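Local coordinates for protein ferulic acid decarboxylase 1 (Candida dubliniensis, PDB 4ZAD) that probably catalyses the reversible, prenylated-FMN-dependent decarboxylation of aromatic acids such as ferulic, p-coumaric and cinnamic acid to their vinyl derivatives, at residues A[175-180]-A[225-230]. Sequence-based numbering, arbitrary orientation.
Sequences WSIARG and AAILVS. With K (potassium ion), chain D; 4LU (1-deoxy-5-O-phosphono-1-(3,3,4,5-tetramethyl-9,11-dioxo-2,3,8,9,10,11-hexahydro-7H-quinolino[1,8-fg]pteridin-12-ium-7-y l)-D-ribitol), chain E.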
# COMPACT_ATOMS: atom_id res chain seq x y z
N TRP A 175 -10.78 -27.60 18.00
CA TRP A 175 -9.87 -26.71 18.73
C TRP A 175 -9.80 -25.41 17.94
O TRP A 175 -9.47 -25.42 16.74
CB TRP A 175 -8.47 -27.31 18.84
CG TRP A 175 -8.32 -28.54 19.73
CD1 TRP A 175 -9.30 -29.22 20.39
CD2 TRP A 175 -7.09 -29.25 20.02
NE1 TRP A 175 -8.76 -30.29 21.07
CE2 TRP A 175 -7.41 -30.34 20.84
CE3 TRP A 175 -5.76 -29.07 19.64
CZ2 TRP A 175 -6.45 -31.23 21.32
CZ3 TRP A 175 -4.81 -29.96 20.10
CH2 TRP A 175 -5.17 -31.02 20.96
N SER A 176 -10.15 -24.29 18.59
CA SER A 176 -10.12 -23.01 17.89
C SER A 176 -9.85 -21.85 18.82
O SER A 176 -9.89 -22.01 20.02
CB SER A 176 -11.45 -22.78 17.22
OG SER A 176 -12.44 -22.66 18.19
N ILE A 177 -9.58 -20.68 18.23
CA ILE A 177 -9.39 -19.44 19.00
C ILE A 177 -10.60 -18.60 18.79
O ILE A 177 -11.11 -18.52 17.67
CB ILE A 177 -8.19 -18.59 18.52
CG1 ILE A 177 -6.88 -19.36 18.66
CG2 ILE A 177 -8.10 -17.24 19.29
CD1 ILE A 177 -5.69 -18.57 18.12
N ALA A 178 -11.06 -17.97 19.85
CA ALA A 178 -12.15 -16.99 19.78
C ALA A 178 -11.98 -16.16 21.00
O ALA A 178 -11.49 -16.65 22.01
CB ALA A 178 -13.54 -17.67 19.76
N ARG A 179 -12.35 -14.90 20.92
CA ARG A 179 -12.05 -13.97 21.98
C ARG A 179 -12.91 -14.29 23.16
O ARG A 179 -13.94 -14.97 23.03
CB ARG A 179 -12.25 -12.53 21.52
CG ARG A 179 -13.67 -12.08 21.44
CD ARG A 179 -13.66 -10.67 20.93
NE ARG A 179 -14.95 -10.01 20.96
CZ ARG A 179 -15.33 -9.08 20.09
NH1 ARG A 179 -14.53 -8.73 19.09
NH2 ARG A 179 -16.52 -8.51 20.19
N GLY A 180 -12.47 -13.80 24.32
CA GLY A 180 -13.17 -14.00 25.56
C GLY A 180 -12.83 -12.97 26.61
O GLY A 180 -11.66 -12.64 26.83
N ALA A 225 2.10 -25.49 17.71
CA ALA A 225 1.48 -25.97 16.48
C ALA A 225 -0.04 -26.08 16.68
O ALA A 225 -0.80 -25.82 15.76
CB ALA A 225 2.05 -27.32 16.05
N ALA A 226 -0.45 -26.45 17.90
CA ALA A 226 -1.88 -26.57 18.23
C ALA A 226 -2.60 -25.22 18.18
O ALA A 226 -3.73 -25.12 17.69
CB ALA A 226 -2.09 -27.23 19.64
N ILE A 227 -1.95 -24.17 18.68
CA ILE A 227 -2.58 -22.86 18.68
C ILE A 227 -2.56 -22.31 17.26
O ILE A 227 -3.47 -21.63 16.84
CB ILE A 227 -1.97 -21.86 19.76
CG1 ILE A 227 -2.96 -20.73 20.11
CG2 ILE A 227 -0.62 -21.25 19.27
CD1 ILE A 227 -4.10 -21.17 21.00
N LEU A 228 -1.53 -22.60 16.48
CA LEU A 228 -1.56 -22.20 15.05
C LEU A 228 -2.83 -22.79 14.34
O LEU A 228 -3.71 -22.07 13.83
CB LEU A 228 -0.25 -22.63 14.35
CG LEU A 228 0.02 -22.03 12.95
CD1 LEU A 228 1.52 -21.78 12.67
CD2 LEU A 228 -0.60 -22.93 11.87
N VAL A 229 -2.93 -24.11 14.33
CA VAL A 229 -4.12 -24.75 13.73
C VAL A 229 -5.44 -24.31 14.39
O VAL A 229 -6.44 -24.19 13.70
CB VAL A 229 -3.99 -26.29 13.71
CG1 VAL A 229 -5.22 -26.94 13.13
CG2 VAL A 229 -2.76 -26.65 12.87
N SER A 230 -5.41 -24.02 15.69
CA SER A 230 -6.58 -23.52 16.37
C SER A 230 -7.06 -22.26 15.65
O SER A 230 -8.24 -21.96 15.59
CB SER A 230 -6.31 -23.20 17.87
OG SER A 230 -6.23 -24.37 18.67
K K D . -9.48 -24.26 13.87
C9 4LU E . -7.86 -15.67 15.55
C8 4LU E . -6.71 -15.42 16.32
C7 4LU E . -6.76 -14.57 17.43
C10 4LU E . -11.51 -15.61 16.02
C6 4LU E . -8.05 -13.87 17.71
N3 4LU E . -13.96 -15.10 17.11
C2 4LU E . -13.84 -16.05 16.18
C13 4LU E . -8.23 -13.87 20.08
C5 4LU E . -8.19 -12.97 18.87
C1 4LU E . -10.56 -12.71 18.08
O2 4LU E . -14.86 -16.68 15.87
N1 4LU E . -12.63 -16.30 15.63
C4 4LU E . -12.90 -14.37 17.52
O4 4LU E . -13.17 -13.51 18.39
C4A 4LU E . -11.66 -14.59 16.98
N5 4LU E . -10.45 -13.57 17.12
C3 4LU E . -9.52 -12.39 18.95
C12 4LU E . -7.05 -11.97 19.03
C5A 4LU E . -9.22 -14.14 16.83
C7M 4LU E . -5.57 -14.29 18.30
C8M 4LU E . -5.45 -16.15 15.92
C9A 4LU E . -9.13 -15.18 15.88
N10 4LU E . -10.30 -15.90 15.46
C1' 4LU E . -10.39 -16.50 14.12
C2' 4LU E . -10.49 -18.01 14.29
O2' 4LU E . -9.48 -18.44 15.22
C3' 4LU E . -10.36 -18.76 12.95
O3' 4LU E . -11.45 -18.40 12.08
C4' 4LU E . -10.34 -20.29 13.14
O4' 4LU E . -10.55 -20.92 11.87
C5' 4LU E . -11.45 -20.77 14.08
O5' 4LU E . -11.50 -22.17 14.23
P 4LU E . -12.59 -23.09 13.53
O2P 4LU E . -12.27 -24.40 14.25
O3P 4LU E . -12.23 -22.99 12.03
O1P 4LU E . -13.94 -22.47 13.85
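S230, in the last turn of helix 224-230, sits against the backbone of W175, S176 and I177, the close-packed part of the contact. S230 CA makes a CA-H...O contact to W175 O (3.5 Å). Its own carbonyl O receives a weak, bent hydrogen bond from I177 N (3.2 Å, 133° at the hydrogen) and a second CA-H...O contact from S176 CA. The hydroxyl turns back into the helix: with OG beside the backbone N (chi1 -75°), it donates to A226 O (2.8 Å) from the carbonyl face opposite S230 N.

The flanks hold ordinary side-chain contacts, without a hydrogen bond. On one, A226 CB meets the W175 ring obliquely at CZ3, 3.9 Å away; on the other, I177 and I227 cross nearly at right angles, I177 CD1 to I227 CG1 at 4.0 Å. Neither flank faces solvent: M162 touches W175 and I227, and the flavin covers I177, whose CD1 lies 3.3 Å from C8M.

In this UbiD-family prenylated-FMN pocket, 175-180 runs along the cofactor, I177 O accepting from its O2' (2.9 Å) and R179 N donating to its O4 (3.0 Å). W175 O, V229 O and S230 O converge on a potassium ion, also bound by M232 O, E240 OE1 and the cofactor's O5' and O2P. The ion thus ties strand and helix end to the cofactor, and its positive charge probably offsets part of the phosphate's negative charge.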